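Local coordinates for putative uncharacterized protein (Chaetomium thermophilum, PDB 5T8V) that probably loads cohesin onto chromatin, this chain being the C-terminal, mostly helical HEAT-repeat part of the Scc2 loader, at residues H1140-L1143 against A1144-V1147; L1067-M1070 against V1071-L1075; K1076-L1079 against F1080-K1084; F1208-Q1211 against R1212-K1216. All coordinates share one frame; numbering follows the deposited sequence.

Contact 1 (H1140-L1143 against A1144-V1147)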
loop_
_atom_site.group_PDB
_atom_site.type_symbol
_atom_site.label_atom_id
_atom_site.label_comp_id
_atom_site.label_asym_id
_atom_site.label_seq_id
_atom_site.Cartn_x
_atom_site.Cartn_y
_atom_site.Cartn_z
ATOM N N HIS A 1140 33.665 -28.973 2.186
ATOM C CA HIS A 1140 34.193 -30.254 1.727
ATOM C C HIS A 1140 33.076 -31.283 1.587
ATOM O O HIS A 1140 32.912 -31.918 0.532
ATOM C CB HIS A 1140 35.264 -30.738 2.703
ATOM C CG HIS A 1140 36.129 -31.829 2.162
ATOM N ND1 HIS A 1140 36.411 -32.977 2.872
ATOM C CD2 HIS A 1140 36.776 -31.949 0.980
ATOM C CE1 HIS A 1140 37.194 -33.756 2.150
ATOM N NE2 HIS A 1140 37.431 -33.156 0.997
ATOM N N ALA A 1141 32.289 -31.455 2.649
ATOM C CA ALA A 1141 31.112 -32.309 2.567
ATOM C C ALA A 1141 30.233 -31.909 1.390
ATOM O O ALA A 1141 29.666 -32.772 0.708
ATOM C CB ALA A 1141 30.323 -32.240 3.875
ATOM N N PHE A 1142 30.115 -30.602 1.127
ATOM C CA PHE A 1142 29.316 -30.170 -0.015
ATOM C C PHE A 1142 29.900 -30.682 -1.323
ATOM O O PHE A 1142 29.153 -30.970 -2.264
ATOM C CB PHE A 1142 29.193 -28.652 -0.083
ATOM C CG PHE A 1142 28.536 -28.176 -1.346
ATOM C CD1 PHE A 1142 27.197 -28.440 -1.584
ATOM C CD2 PHE A 1142 29.260 -27.497 -2.309
ATOM C CE1 PHE A 1142 26.587 -28.019 -2.750
ATOM C CE2 PHE A 1142 28.655 -27.072 -3.479
ATOM C CZ PHE A 1142 27.316 -27.335 -3.699
ATOM N N LEU A 1143 31.228 -30.772 -1.415
ATOM C CA LEU A 1143 31.847 -31.375 -2.590
ATOM C C LEU A 1143 31.459 -32.842 -2.702
ATOM O O LEU A 1143 31.080 -33.319 -3.782
ATOM C CB LEU A 1143 33.367 -31.218 -2.517
ATOM C CG LEU A 1143 34.177 -31.796 -3.680
ATOM C CD1 LEU A 1143 33.815 -31.123 -4.990
ATOM C CD2 LEU A 1143 35.667 -31.660 -3.407
ATOM N N ALA A 1144 31.528 -33.573 -1.586
ATOM C CA ALA A 1144 31.144 -34.982 -1.610
ATOM C C ALA A 1144 29.712 -35.156 -2.109
ATOM O O ALA A 1144 29.457 -35.901 -3.063
ATOM C CB ALA A 1144 31.310 -35.595 -0.221
ATOM N N VAL A 1145 28.756 -34.472 -1.473
ATOM C CA VAL A 1145 27.366 -34.572 -1.908
ATOM C C VAL A 1145 27.199 -34.054 -3.324
ATOM O O VAL A 1145 26.252 -34.441 -4.015
ATOM C CB VAL A 1145 26.425 -33.813 -0.945
ATOM C CG1 VAL A 1145 26.784 -32.357 -0.895
ATOM C CG2 VAL A 1145 24.968 -33.983 -1.362
ATOM N N GLU A 1146 28.087 -33.169 -3.774
ATOM C CA GLU A 1146 28.025 -32.710 -5.156
ATOM C C GLU A 1146 28.433 -33.817 -6.114
ATOM O O GLU A 1146 27.985 -33.836 -7.267
ATOM C CB GLU A 1146 28.912 -31.479 -5.340
ATOM C CG GLU A 1146 28.654 -30.711 -6.622
ATOM C CD GLU A 1146 29.407 -29.396 -6.667
ATOM O OE1 GLU A 1146 30.072 -29.058 -5.666
ATOM O OE2 GLU A 1146 29.334 -28.701 -7.702
ATOM N N VAL A 1147 29.277 -34.744 -5.659
ATOM C CA VAL A 1147 29.577 -35.933 -6.451
ATOM C C VAL A 1147 28.422 -36.927 -6.391
ATOM O O VAL A 1147 28.019 -37.488 -7.417
ATOM C CB VAL A 1147 30.898 -36.563 -5.972
ATOM C CG1 VAL A 1147 31.110 -37.943 -6.595
ATOM C CG2 VAL A 1147 32.064 -35.650 -6.312
#
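The backbone NH groups of Ala-1144, Val-1145, Glu-1146 and Val-1147 bond to the carbonyl oxygens of His-1140, Ala-1141, Phe-1142 and Leu-1143, the regular four-residue step of helix 1139-1154. Val-1145 N lies 2.9 Å from Ala-1141 O. Glu-1146 N to Phe-1142 O is also 2.9 Å.

Phe-1142 carries most of the side-chain contact. Its CG stands anti to the backbone N (chi1 172°), and the end of the ring swings towards the following turn. There CE2 lies 3.3 Å from Glu-1146 OE1. The glutamate chain is extended beyond CG, which carries its carboxylate obliquely across to the CE2 end of the ring. The ring and carboxylate planes are 40° apart. On the same side of the ring plane, nearer the CD1 rim, Val-1145 CG1 lies 4.0 Å from Phe-1142 CD1. That methyl also lies near the carbonyl oxygens of Ala-1141 and Phe-1142.

Leu-1143 packs on Leu-1072 and Lys-1076 of helix 1065-1086, and Ala-1144 rests on Ile-1129 and Ile-1132 of helix 1115-1133. Val-1145 touches Phe-1166 and Leu-1169. The helix is thus packed among its neighbours in the helical array of the loader.

Phe-1142 also makes a cation-pi contact with Arg-1176. Its ring therefore meets a cation, a carboxylate oxygen and a methyl group, a setting of mixed charge and apolar contact. The nearby cation and carboxylate would probably act on the ring electrons in opposing senses.

Contact 2 (L1067-M1070 against V1071-L1075)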
loop_
_atom_site.group_PDB
_atom_site.type_symbol
_atom_site.label_atom_id
_atom_site.label_comp_id
_atom_site.label_asym_id
_atom_site.label_seq_id
_atom_site.Cartn_x
_atom_site.Cartn_y
_atom_site.Cartn_z
ATOM N N LEU A 1067 44.083 -34.094 0.265
ATOM C CA LEU A 1067 44.377 -35.001 -0.836
ATOM C C LEU A 1067 43.236 -35.966 -1.129
ATOM O O LEU A 1067 43.328 -36.728 -2.098
ATOM C CB LEU A 1067 45.679 -35.763 -0.567
ATOM C CG LEU A 1067 45.942 -36.390 0.805
ATOM C CD1 LEU A 1067 45.248 -37.720 0.919
ATOM C CD2 LEU A 1067 47.434 -36.541 1.022
ATOM N N GLU A 1068 42.163 -35.951 -0.336
ATOM C CA GLU A 1068 40.912 -36.562 -0.767
ATOM C C GLU A 1068 40.012 -35.562 -1.477
ATOM O O GLU A 1068 39.140 -35.972 -2.255
ATOM C CB GLU A 1068 40.176 -37.198 0.421
ATOM C CG GLU A 1068 39.505 -36.237 1.382
ATOM C CD GLU A 1068 38.954 -36.944 2.613
ATOM O OE1 GLU A 1068 39.111 -38.180 2.710
ATOM O OE2 GLU A 1068 38.367 -36.268 3.484
ATOM N N THR A 1069 40.210 -34.262 -1.238
ATOM C CA THR A 1069 39.671 -33.255 -2.145
ATOM C C THR A 1069 40.277 -33.412 -3.533
ATOM O O THR A 1069 39.577 -33.282 -4.545
ATOM C CB THR A 1069 39.941 -31.848 -1.605
ATOM O OG1 THR A 1069 39.331 -31.697 -0.318
ATOM C CG2 THR A 1069 39.397 -30.782 -2.552
ATOM N N MET A 1070 41.581 -33.700 -3.599
ATOM C CA MET A 1070 42.220 -33.940 -4.892
ATOM C C MET A 1070 41.529 -35.058 -5.668
ATOM O O MET A 1070 41.479 -35.016 -6.902
ATOM C CB MET A 1070 43.698 -34.271 -4.692
ATOM C CG MET A 1070 44.522 -33.141 -4.075
ATOM S SD MET A 1070 44.647 -31.682 -5.127
ATOM C CE MET A 1070 43.275 -30.687 -4.541
ATOM N N VAL A 1071 40.994 -36.061 -4.971
ATOM C CA VAL A 1071 40.292 -37.153 -5.640
ATOM C C VAL A 1071 38.855 -36.753 -5.960
ATOM O O VAL A 1071 38.355 -36.995 -7.068
ATOM C CB VAL A 1071 40.340 -38.422 -4.765
ATOM C CG1 VAL A 1071 39.636 -39.586 -5.456
ATOM C CG2 VAL A 1071 41.782 -38.790 -4.429
ATOM N N LEU A 1072 38.168 -36.137 -4.994
ATOM C CA LEU A 1072 36.765 -35.792 -5.190
ATOM C C LEU A 1072 36.588 -34.821 -6.350
ATOM O O LEU A 1072 35.607 -34.911 -7.094
ATOM C CB LEU A 1072 36.184 -35.197 -3.907
ATOM C CG LEU A 1072 35.984 -36.165 -2.738
ATOM C CD1 LEU A 1072 35.579 -35.401 -1.487
ATOM C CD2 LEU A 1072 34.945 -37.225 -3.076
ATOM N N ARG A 1073 37.519 -33.882 -6.518
ATOM C CA ARG A 1073 37.401 -32.929 -7.618
ATOM C C ARG A 1073 37.556 -33.626 -8.963
ATOM O O ARG A 1073 36.820 -33.328 -9.914
ATOM C CB ARG A 1073 38.433 -31.814 -7.455
ATOM C CG ARG A 1073 38.104 -30.855 -6.321
ATOM C CD ARG A 1073 39.197 -29.825 -6.101
ATOM N NE ARG A 1073 38.789 -28.805 -5.136
ATOM C CZ ARG A 1073 39.582 -27.842 -4.678
ATOM N NH1 ARG A 1073 40.842 -27.755 -5.088
ATOM N NH2 ARG A 1073 39.115 -26.961 -3.803
ATOM N N SER A 1074 38.498 -34.564 -9.059
ATOM C CA SER A 1074 38.651 -35.342 -10.284
ATOM C C SER A 1074 37.375 -36.110 -10.600
ATOM O O SER A 1074 36.835 -36.013 -11.710
ATOM C CB SER A 1074 39.836 -36.297 -10.153
ATOM O OG SER A 1074 40.047 -37.012 -11.357
ATOM N N LEU A 1075 36.871 -36.881 -9.630
ATOM C CA LEU A 1075 35.628 -37.612 -9.856
ATOM C C LEU A 1075 34.490 -36.672 -10.234
ATOM O O LEU A 1075 33.630 -37.033 -11.046
ATOM C CB LEU A 1075 35.256 -38.417 -8.609
ATOM C CG LEU A 1075 36.294 -39.423 -8.102
ATOM C CD1 LEU A 1075 35.736 -40.198 -6.919
ATOM C CD2 LEU A 1075 36.738 -40.376 -9.203
#
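Thr-1069 and Arg-1073 meet one turn apart on helix 1065-1086, one of the alpha-helices of this HEAT-repeat protein. The threonine methyl does the touching. CG2 lies over one face of the guanidinium group, 3.3 Å above its plane and offset toward the rim, with Arg-1073 NE as the nearest atom.

The threonine torsion explains this. OG1 stands beside the backbone N (chi1 -60°), where it bonds to the carbonyl oxygen of Pro-1065. That leaves CG2 to point at the arginine. Arg-1073 runs out extended from CG to NE, with chi2 175°, and the extended chain puts NE and CZ beside the methyl. CD passes CG2 at 3.7 Å on the way.

Met-1070 lies side by side with Arg-1073, pointing the same way. Its chain is bent at chi2 (-65°) and again at chi3. The double bend carries CE to within 3.8 Å of Arg-1073 NH1, in an oblique approach. Both methyl groups come from the same side of the guanidinium plane.

On the buried sides, Val-1071 packs on Phe-1056 and Phe-1060 of helix 1050-1062. Leu-1072 touches His-1140 and, on helix 1115-1133, Ile-1129 and Ile-1132. Ser-1074 OG bonds to Tyr-1047 OH and Gly-1037 O, so its polar end is satisfied away from this turn.

The backbone keeps the four-residue step. Arg-1073 N bonds to Thr-1069 O at 2.9 Å. Leu-1072 N bonds to Glu-1068 O, also at 2.9 Å, and the Leu-1072 CG lies 3.2 Å from the same oxygen, Glu-1068 O.

Contact 3 (K1076-L1079 against F1080-K1084)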
loop_
_atom_site.group_PDB
_atom_site.type_symbol
_atom_site.label_atom_id
_atom_site.label_comp_id
_atom_site.label_asym_id
_atom_site.label_seq_id
_atom_site.Cartn_x
_atom_site.Cartn_y
_atom_site.Cartn_z
ATOM N N LYS A 1076 34.474 -35.465 -9.668
ATOM C CA LYS A 1076 33.415 -34.510 -9.973
ATOM C C LYS A 1076 33.486 -34.061 -11.425
ATOM O O LYS A 1076 32.466 -34.019 -12.122
ATOM C CB LYS A 1076 33.506 -33.307 -9.031
ATOM C CG LYS A 1076 32.407 -32.270 -9.231
ATOM C CD LYS A 1076 32.562 -31.118 -8.258
ATOM C CE LYS A 1076 32.884 -29.815 -8.971
ATOM N NZ LYS A 1076 33.410 -28.777 -8.037
ATOM N N GLU A 1077 34.685 -33.714 -11.901
ATOM C CA GLU A 1077 34.836 -33.344 -13.305
ATOM C C GLU A 1077 34.436 -34.498 -14.215
ATOM O O GLU A 1077 33.662 -34.321 -15.165
ATOM C CB GLU A 1077 36.275 -32.912 -13.583
ATOM C CG GLU A 1077 36.707 -31.676 -12.813
ATOM C CD GLU A 1077 35.816 -30.484 -13.091
ATOM O OE1 GLU A 1077 35.455 -30.278 -14.270
ATOM O OE2 GLU A 1077 35.464 -29.765 -12.132
ATOM N N PHE A 1078 34.950 -35.696 -13.930
ATOM C CA PHE A 1078 34.634 -36.859 -14.751
ATOM C C PHE A 1078 33.128 -37.072 -14.852
ATOM O O PHE A 1078 32.573 -37.160 -15.954
ATOM C CB PHE A 1078 35.318 -38.099 -14.174
ATOM C CG PHE A 1078 34.839 -39.392 -14.771
ATOM C CD1 PHE A 1078 34.801 -39.568 -16.143
ATOM C CD2 PHE A 1078 34.442 -40.438 -13.955
ATOM C CE1 PHE A 1078 34.363 -40.758 -16.692
ATOM C CE2 PHE A 1078 34.004 -41.633 -14.498
ATOM C CZ PHE A 1078 33.966 -41.793 -15.866
ATOM N N LEU A 1079 32.445 -37.148 -13.708
ATOM C CA LEU A 1079 31.014 -37.437 -13.719
ATOM C C LEU A 1079 30.217 -36.303 -14.358
ATOM O O LEU A 1079 29.272 -36.550 -15.118
ATOM C CB LEU A 1079 30.534 -37.705 -12.295
ATOM C CG LEU A 1079 31.124 -38.977 -11.681
ATOM C CD1 LEU A 1079 31.029 -38.951 -10.167
ATOM C CD2 LEU A 1079 30.420 -40.204 -12.238
ATOM N N PHE A 1080 30.582 -35.053 -14.065
ATOM C CA PHE A 1080 29.878 -33.920 -14.657
ATOM C C PHE A 1080 29.968 -33.953 -16.178
ATOM O O PHE A 1080 28.953 -33.829 -16.876
ATOM C CB PHE A 1080 30.443 -32.612 -14.105
ATOM C CG PHE A 1080 29.796 -32.170 -12.824
ATOM C CD1 PHE A 1080 29.545 -33.079 -11.809
ATOM C CD2 PHE A 1080 29.444 -30.845 -12.633
ATOM C CE1 PHE A 1080 28.948 -32.675 -10.630
ATOM C CE2 PHE A 1080 28.849 -30.434 -11.456
ATOM C CZ PHE A 1080 28.600 -31.351 -10.454
ATOM N N SER A 1081 31.180 -34.118 -16.716
ATOM C CA SER A 1081 31.310 -34.269 -18.161
ATOM C C SER A 1081 30.542 -35.489 -18.655
ATOM O O SER A 1081 30.021 -35.484 -19.777
ATOM C CB SER A 1081 32.785 -34.368 -18.554
ATOM O OG SER A 1081 33.387 -35.526 -18.007
ATOM N N GLU A 1082 30.451 -36.537 -17.831
ATOM C CA GLU A 1082 29.627 -37.688 -18.178
ATOM C C GLU A 1082 28.144 -37.345 -18.195
ATOM O O GLU A 1082 27.350 -38.118 -18.742
ATOM C CB GLU A 1082 29.885 -38.836 -17.201
ATOM C CG GLU A 1082 31.171 -39.596 -17.469
ATOM C CD GLU A 1082 31.044 -40.562 -18.631
ATOM O OE1 GLU A 1082 30.082 -41.357 -18.637
ATOM O OE2 GLU A 1082 31.900 -40.522 -19.540
ATOM N N GLU A 1083 27.749 -36.215 -17.606
ATOM C CA GLU A 1083 26.368 -35.757 -17.710
ATOM C C GLU A 1083 26.159 -34.834 -18.902
ATOM O O GLU A 1083 25.159 -34.967 -19.615
ATOM C CB GLU A 1083 25.942 -35.050 -16.424
ATOM C CG GLU A 1083 25.742 -35.998 -15.266
ATOM C CD GLU A 1083 25.161 -35.318 -14.048
ATOM O OE1 GLU A 1083 24.725 -34.153 -14.164
ATOM O OE2 GLU A 1083 25.143 -35.949 -12.973
ATOM N N LYS A 1084 27.076 -33.890 -19.135
ATOM C CA LYS A 1084 27.021 -33.121 -20.375
ATOM C C LYS A 1084 27.007 -34.045 -21.584
ATOM O O LYS A 1084 26.388 -33.729 -22.606
ATOM C CB LYS A 1084 28.211 -32.163 -20.464
ATOM C CG LYS A 1084 28.296 -31.151 -19.335
ATOM C CD LYS A 1084 29.545 -30.295 -19.471
ATOM C CE LYS A 1084 29.743 -29.392 -18.265
ATOM N NZ LYS A 1084 31.021 -28.632 -18.349
#
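Phe-1080 lays one face of its ring against the aliphatic chain of Lys-1076, one turn earlier. The touching atom is Lys-1076 CG, 4.0 Å from the Phe-1080 ring centroid and 22° off the ring normal. This is a CH-pi contact, displaced toward the CD1-CE1 side of the ring. The lysine chain leaves CB on the side away from its own N (chi1 -178°), which sets the CG methylene over the ring face. The same pair is joined through the backbone, where Phe-1080 N bonds to Lys-1076 O at 2.9 Å. Were this phenylalanine an alanine, the Lys-1076 chain would probably lose the ring face it lies on and be freer to turn.

Glu-1082 meets another ring, that of Phe-1078, one turn earlier. Its CG approaches the Phe-1078 ring obliquely, 3.5 Å from Phe-1078 CE1. The chain bends at chi2, and its carboxylate plane is 41° from the ring plane. Glu-1082 OE1 forms a salt bridge with Arg-1085. The Phe-1078 ring also meets that of Tyr-1047.

These pairs sit on the second half of helix 1065-1086, within the stacked helices of the HEAT-repeat fold. The Leu-1079 side chain touches Ser-1150 and Gln-1154 of helix 1139-1154. Glu-1083 reaches that helix too, through a salt bridge to Arg-1153 and a hydrogen bond to Ser-1150.

Ser-1081 OG lies 2.7 Å from Phe-1078 O and 3.1 Å from Glu-1077 O. Either oxygen could accept its single proton, and which does is not settled. Ser-1081 N bonds to that same Glu-1077 O at 2.9 Å.

Contact 4 (F1208-Q1211 against R1212-K1216)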
loop_
_atom_site.group_PDB
_atom_site.type_symbol
_atom_site.label_atom_id
_atom_site.label_comp_id
_atom_site.label_asym_id
_atom_site.label_seq_id
_atom_site.Cartn_x
_atom_site.Cartn_y
_atom_site.Cartn_z
ATOM N N PHE A 1208 17.374 -38.011 12.625
ATOM C CA PHE A 1208 17.637 -37.721 14.032
ATOM C C PHE A 1208 19.122 -37.846 14.350
ATOM O O PHE A 1208 19.716 -36.946 14.954
ATOM C CB PHE A 1208 16.818 -38.647 14.929
ATOM C CG PHE A 1208 17.178 -38.543 16.384
ATOM C CD1 PHE A 1208 16.924 -37.380 17.091
ATOM C CD2 PHE A 1208 17.777 -39.604 17.042
ATOM C CE1 PHE A 1208 17.259 -37.277 18.426
ATOM C CE2 PHE A 1208 18.113 -39.507 18.379
ATOM C CZ PHE A 1208 17.853 -38.342 19.071
ATOM N N ALA A 1209 19.740 -38.963 13.954
ATOM C CA ALA A 1209 21.167 -39.145 14.209
ATOM C C ALA A 1209 21.984 -38.027 13.576
ATOM O O ALA A 1209 22.989 -37.582 14.142
ATOM C CB ALA A 1209 21.624 -40.506 13.687
ATOM N N TYR A 1210 21.562 -37.555 12.403
ATOM C CA TYR A 1210 22.278 -36.480 11.725
ATOM C C TYR A 1210 22.155 -35.173 12.497
ATOM O O TYR A 1210 23.148 -34.467 12.705
ATOM C CB TYR A 1210 21.739 -36.328 10.303
ATOM C CG TYR A 1210 22.464 -35.312 9.450
ATOM C CD1 TYR A 1210 23.708 -35.594 8.907
ATOM C CD2 TYR A 1210 21.891 -34.080 9.168
ATOM C CE1 TYR A 1210 24.372 -34.673 8.118
ATOM C CE2 TYR A 1210 22.544 -33.152 8.380
ATOM C CZ TYR A 1210 23.784 -33.452 7.857
ATOM O OH TYR A 1210 24.442 -32.530 7.071
ATOM N N GLN A 1211 20.939 -34.835 12.936
ATOM C CA GLN A 1211 20.746 -33.618 13.716
ATOM C C GLN A 1211 21.491 -33.679 15.042
ATOM O O GLN A 1211 21.944 -32.646 15.549
ATOM C CB GLN A 1211 19.255 -33.384 13.962
ATOM C CG GLN A 1211 18.456 -33.091 12.704
ATOM C CD GLN A 1211 18.764 -31.727 12.123
ATOM O OE1 GLN A 1211 18.976 -30.762 12.857
ATOM N NE2 GLN A 1211 18.797 -31.640 10.798
ATOM N N ARG A 1212 21.633 -34.876 15.615
ATOM C CA ARG A 1212 22.242 -35.013 16.932
ATOM C C ARG A 1212 23.764 -34.982 16.855
ATOM O O ARG A 1212 24.416 -34.264 17.620
ATOM C CB ARG A 1212 21.766 -36.311 17.590
ATOM C CG ARG A 1212 22.561 -36.721 18.825
ATOM C CD ARG A 1212 21.911 -37.890 19.550
ATOM N NE ARG A 1212 21.591 -38.993 18.646
ATOM C CZ ARG A 1212 22.482 -39.856 18.166
ATOM N NH1 ARG A 1212 23.763 -39.749 18.492
ATOM N NH2 ARG A 1212 22.091 -40.826 17.352
ATOM N N ASP A 1213 24.347 -35.750 15.935
ATOM C CA ASP A 1213 25.794 -35.918 15.890
ATOM C C ASP A 1213 26.494 -34.910 14.987
ATOM O O ASP A 1213 27.642 -34.541 15.264
ATOM C CB ASP A 1213 26.140 -37.335 15.425
ATOM C CG ASP A 1213 25.572 -38.404 16.338
ATOM O OD1 ASP A 1213 25.407 -38.129 17.545
ATOM O OD2 ASP A 1213 25.290 -39.519 15.849
ATOM N N ILE A 1214 25.840 -34.456 13.919
ATOM C CA ILE A 1214 26.488 -33.592 12.937
ATOM C C ILE A 1214 26.090 -32.141 13.174
ATOM O O ILE A 1214 26.929 -31.307 13.528
ATOM C CB ILE A 1214 26.137 -34.031 11.503
ATOM C CG1 ILE A 1214 26.292 -35.549 11.356
ATOM C CG2 ILE A 1214 27.018 -33.304 10.496
ATOM C CD1 ILE A 1214 27.650 -36.087 11.782
ATOM N N VAL A 1215 24.808 -31.829 12.968
ATOM C CA VAL A 1215 24.331 -30.466 13.184
ATOM C C VAL A 1215 24.489 -30.070 14.643
ATOM O O VAL A 1215 24.632 -28.884 14.962
ATOM C CB VAL A 1215 22.866 -30.334 12.720
ATOM C CG1 VAL A 1215 22.352 -28.915 12.946
ATOM C CG2 VAL A 1215 22.730 -30.718 11.253
ATOM N N LYS A 1216 24.464 -31.046 15.550
ATOM C CA LYS A 1216 24.579 -30.796 16.985
ATOM C C LYS A 1216 23.430 -29.906 17.467
ATOM O O LYS A 1216 23.624 -28.833 18.044
ATOM C CB LYS A 1216 25.945 -30.188 17.321
ATOM C CG LYS A 1216 27.116 -30.982 16.752
ATOM C CD LYS A 1216 28.138 -31.331 17.821
ATOM C CE LYS A 1216 29.235 -32.226 17.266
ATOM N NZ LYS A 1216 30.246 -32.588 18.297
#
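Tyr-1210 has its ring trans to the main-chain N (chi1 -176°), and Ile-1214 has CG1 beside its own N (chi1 -47°); together these torsions bring the isoleucine over the tyrosine ring. The contact lies at the C-terminal part of helix 1200-1213, which belongs to the helical HEAT-repeat array of the loader. Lys-1216 is the first residue to leave helical backbone angles, with positive phi.

Ile-1214 CB sits over one face of the ring, 4.2 Å from the Tyr-1210 centroid, in a CH-pi contact offset toward the rim. The two side chains cross at about a right angle, and Ile-1214 CG1 reaches Tyr-1210 CD1 at 3.6 Å. Nearer the CE2 rim, on the same side of the ring, Val-1215 CG2 lies 3.8 Å from Tyr-1210 CE2, obliquely. With a serine here instead of the tyrosine, Ile-1214 and Val-1215 would probably lose the ring they both lie against. The ring also packs against Leu-1169 and Thr-1168.

Gln-1211 is fixed by hydrogen bonds to Thr-1171 O and Lys-1229 NZ. Its amide end lies alongside Val-1215.

Further back, Arg-1212 brings the edge of its guanidinium to Phe-1208 CE2, which is 3.5 Å from Arg-1212 NE. The ring and guanidinium planes are 57° apart. Arg-1212 NH1 also forms a salt bridge with Asp-1213 OD1.

Tyr-1210 O accepts two backbone bonds, from Ile-1214 N at 3.0 Å and from Val-1215 N at 3.1 Å.

How the contacts relate
Along the chain the order is contact 2, contact 3, contact 1 and contact 4. Each joins neighbouring turns, so none closes a long loop. All four follow in series, and none nests in or crosses another. Contacts 2 and 3 adjoin in sequence on helix 1065-1086. The chain then passes through helix 1115-1133 to helix 1139-1154, which carries contact 1. This helix packs against helix 1065-1086 and touches both earlier contacts, through His-1140 on Glu-1068 and Val-1147 on Leu-1079. Contact 4 lies at the C-terminal part of helix 1200-1213. Its centre is about 18 Å from that of contact 1, and the two do not touch.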